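Local coordinates for envelope glycoprotein E (Human herpesvirus 1, PDB 2GIY) that pairs with glycoprotein gI to drive cell-to-cell spread of the virus in epithelia and, in that heterodimer, binds the Fc part of host IgG, at residues R64-H72 / D154-I162. Residues are numbered along the deposited sequence; the frame is centred on the assembly and turned at random.
Sequences RIYESCLYH and DHIHAWGHI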
# COMPACT_ATOMS: atom_id res chain seq x y z
N ARG A 64 0.93 3.76 19.11
CA ARG A 64 0.84 2.44 18.51
C ARG A 64 -0.48 2.28 17.77
O ARG A 64 -1.55 2.47 18.35
CB ARG A 64 1.00 1.37 19.58
CG ARG A 64 2.30 1.51 20.34
CD ARG A 64 2.68 0.26 21.08
NE ARG A 64 3.96 0.43 21.76
CZ ARG A 64 4.65 -0.55 22.33
NH1 ARG A 64 4.18 -1.79 22.31
NH2 ARG A 64 5.81 -0.29 22.93
N ILE A 65 -0.39 1.95 16.49
CA ILE A 65 -1.57 1.77 15.65
C ILE A 65 -1.87 0.27 15.56
O ILE A 65 -1.05 -0.50 15.08
CB ILE A 65 -1.33 2.34 14.22
CG1 ILE A 65 -1.06 3.84 14.29
CG2 ILE A 65 -2.54 2.06 13.33
CD1 ILE A 65 -0.53 4.45 13.00
N TYR A 66 -3.05 -0.13 16.04
CA TYR A 66 -3.46 -1.53 15.99
C TYR A 66 -4.11 -1.76 14.62
O TYR A 66 -5.32 -1.61 14.48
CB TYR A 66 -4.47 -1.83 17.11
CG TYR A 66 -3.91 -1.84 18.53
CD1 TYR A 66 -2.59 -1.47 18.81
CD2 TYR A 66 -4.72 -2.22 19.60
CE1 TYR A 66 -2.10 -1.48 20.13
CE2 TYR A 66 -4.25 -2.23 20.91
CZ TYR A 66 -2.94 -1.86 21.17
OH TYR A 66 -2.49 -1.87 22.47
N GLU A 67 -3.32 -2.15 13.63
CA GLU A 67 -3.85 -2.35 12.28
C GLU A 67 -5.08 -3.25 12.16
O GLU A 67 -6.05 -2.88 11.50
CB GLU A 67 -2.74 -2.87 11.35
CG GLU A 67 -3.22 -3.14 9.93
CD GLU A 67 -2.08 -3.42 8.98
OE1 GLU A 67 -1.16 -4.16 9.36
OE2 GLU A 67 -2.11 -2.91 7.84
N SER A 68 -5.05 -4.43 12.78
CA SER A 68 -6.18 -5.35 12.70
C SER A 68 -7.44 -4.72 13.26
O SER A 68 -8.55 -4.99 12.79
CB SER A 68 -5.88 -6.64 13.45
OG SER A 68 -5.70 -6.40 14.83
N CYS A 69 -7.28 -3.88 14.28
CA CYS A 69 -8.40 -3.21 14.91
C CYS A 69 -9.14 -2.23 14.00
O CYS A 69 -10.33 -2.00 14.17
CB CYS A 69 -7.93 -2.46 16.16
SG CYS A 69 -7.76 -3.53 17.62
N LEU A 70 -8.42 -1.64 13.05
CA LEU A 70 -9.05 -0.70 12.13
C LEU A 70 -10.21 -1.36 11.41
O LEU A 70 -11.21 -0.71 11.11
CB LEU A 70 -8.02 -0.18 11.12
CG LEU A 70 -6.75 0.46 11.68
CD1 LEU A 70 -5.85 0.92 10.54
CD2 LEU A 70 -7.11 1.65 12.57
N TYR A 71 -10.09 -2.66 11.14
CA TYR A 71 -11.13 -3.39 10.43
C TYR A 71 -12.31 -3.82 11.30
O TYR A 71 -13.39 -4.11 10.78
CB TYR A 71 -10.53 -4.61 9.72
CG TYR A 71 -9.41 -4.25 8.77
CD1 TYR A 71 -8.10 -4.16 9.22
CD2 TYR A 71 -9.68 -3.95 7.44
CE1 TYR A 71 -7.07 -3.77 8.36
CE2 TYR A 71 -8.67 -3.56 6.57
CZ TYR A 71 -7.37 -3.48 7.04
OH TYR A 71 -6.37 -3.06 6.18
N HIS A 72 -12.09 -3.88 12.61
CA HIS A 72 -13.15 -4.25 13.55
C HIS A 72 -12.94 -3.48 14.85
O HIS A 72 -12.64 -4.06 15.90
CB HIS A 72 -13.16 -5.77 13.80
CG HIS A 72 -11.80 -6.36 14.01
ND1 HIS A 72 -11.03 -6.07 15.12
CD2 HIS A 72 -11.08 -7.23 13.27
CE1 HIS A 72 -9.89 -6.75 15.05
NE2 HIS A 72 -9.90 -7.46 13.94
N ASP A 154 -18.39 0.07 2.46
CA ASP A 154 -18.23 -0.04 3.91
C ASP A 154 -17.12 -0.96 4.43
O ASP A 154 -17.16 -1.38 5.59
CB ASP A 154 -19.58 -0.45 4.53
CG ASP A 154 -20.70 0.50 4.14
OD1 ASP A 154 -20.57 1.72 4.39
OD2 ASP A 154 -21.71 0.02 3.58
N HIS A 155 -16.14 -1.26 3.58
CA HIS A 155 -15.01 -2.10 3.99
C HIS A 155 -13.72 -1.37 3.65
O HIS A 155 -13.57 -0.83 2.55
CB HIS A 155 -15.04 -3.46 3.27
CG HIS A 155 -13.81 -4.29 3.48
ND1 HIS A 155 -13.36 -4.65 4.74
CD2 HIS A 155 -12.92 -4.82 2.61
CE1 HIS A 155 -12.26 -5.37 4.63
NE2 HIS A 155 -11.97 -5.48 3.34
N ILE A 156 -12.77 -1.34 4.58
CA ILE A 156 -11.51 -0.64 4.33
C ILE A 156 -10.73 -1.28 3.19
O ILE A 156 -10.44 -2.48 3.20
CB ILE A 156 -10.61 -0.64 5.59
CG1 ILE A 156 -11.29 0.15 6.72
CG2 ILE A 156 -9.25 -0.03 5.26
CD1 ILE A 156 -10.50 0.15 8.03
N HIS A 157 -10.39 -0.47 2.18
CA HIS A 157 -9.61 -0.94 1.04
C HIS A 157 -8.20 -0.39 1.02
O HIS A 157 -7.35 -0.85 0.26
CB HIS A 157 -10.32 -0.60 -0.27
CG HIS A 157 -11.44 -1.53 -0.61
ND1 HIS A 157 -11.57 -2.13 -1.84
CD2 HIS A 157 -12.45 -2.01 0.15
CE1 HIS A 157 -12.61 -2.94 -1.83
NE2 HIS A 157 -13.16 -2.89 -0.63
N ALA A 158 -7.94 0.60 1.87
CA ALA A 158 -6.62 1.20 1.98
C ALA A 158 -6.61 2.15 3.16
O ALA A 158 -7.66 2.66 3.56
CB ALA A 158 -6.26 1.97 0.70
N TRP A 159 -5.44 2.36 3.73
CA TRP A 159 -5.31 3.30 4.84
C TRP A 159 -3.86 3.74 4.98
O TRP A 159 -2.94 3.07 4.50
CB TRP A 159 -5.81 2.70 6.16
CG TRP A 159 -4.89 1.67 6.78
CD1 TRP A 159 -4.85 0.34 6.50
CD2 TRP A 159 -3.88 1.91 7.76
NE1 TRP A 159 -3.88 -0.28 7.25
CE2 TRP A 159 -3.27 0.67 8.04
CE3 TRP A 159 -3.43 3.05 8.44
CZ2 TRP A 159 -2.23 0.53 8.97
CZ3 TRP A 159 -2.40 2.91 9.37
CH2 TRP A 159 -1.81 1.66 9.62
N GLY A 160 -3.67 4.87 5.64
CA GLY A 160 -2.33 5.38 5.86
C GLY A 160 -2.34 6.28 7.07
O GLY A 160 -3.41 6.69 7.53
N HIS A 161 -1.16 6.58 7.61
CA HIS A 161 -1.08 7.45 8.76
C HIS A 161 -0.07 8.57 8.55
O HIS A 161 0.91 8.42 7.80
CB HIS A 161 -0.70 6.66 10.02
CG HIS A 161 0.66 6.04 9.97
ND1 HIS A 161 0.93 4.91 9.23
CD2 HIS A 161 1.82 6.38 10.57
CE1 HIS A 161 2.21 4.59 9.37
NE2 HIS A 161 2.77 5.47 10.18
N ILE A 162 -0.33 9.70 9.20
CA ILE A 162 0.54 10.86 9.13
C ILE A 162 0.60 11.51 10.50
O ILE A 162 -0.44 11.88 11.05
CB ILE A 162 0.01 11.95 8.17
CG1 ILE A 162 -0.34 11.36 6.81
CG2 ILE A 162 1.06 13.04 8.00
CD1 ILE A 162 -0.99 12.37 5.87
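W159 meets the short helix 67-71 with both a face and an edge: L70 takes the face, E67 the edge. L70 sets CD1 over the indole, 3.6 Å from the centroid of the six-membered ring, a CH-pi contact made almost along the ring normal. The E67 chain, fully extended with CG anti to the backbone N (chi1 179°), carries OE2 to W159 NE1, 3.2 Å away. This hydrogen bond lies nearly in the indole plane but is bent (146° at the hydrogen), and it reaches OE2 on the anti side of a carboxylate turned steeply against the ring. The other oxygen, OE1, forms a salt bridge with R14 of the second subunit, which probably helps to keep E67 charged, so that each carboxylate oxygen has a partner of its own. Y71 brings its OH to the same indole edge, 3.7 Å from W159 CD1, while its ring packs against I156, with Y71 CE2 3.6 Å from I156 CB. I156 CD1 reaches on to the L70 backbone. At the other end, I65 divides its branches: CG2 meets W159 CH2 at 3.8 Å, and CD1 sits over the H161 imidazole, 4.0 Å from its centroid. V175 of strand 173-176 also touches W159 and H161, and the C69–C78 disulfide ties the helix to the chain beyond it. The contact thus seats strand 63-66, the middle strand of a small parallel sheet, and the helix 67-71 that follows it on strand 155-165 of the larger mixed sheet in this Ig V-like, C-terminal domain of the gE ectodomain.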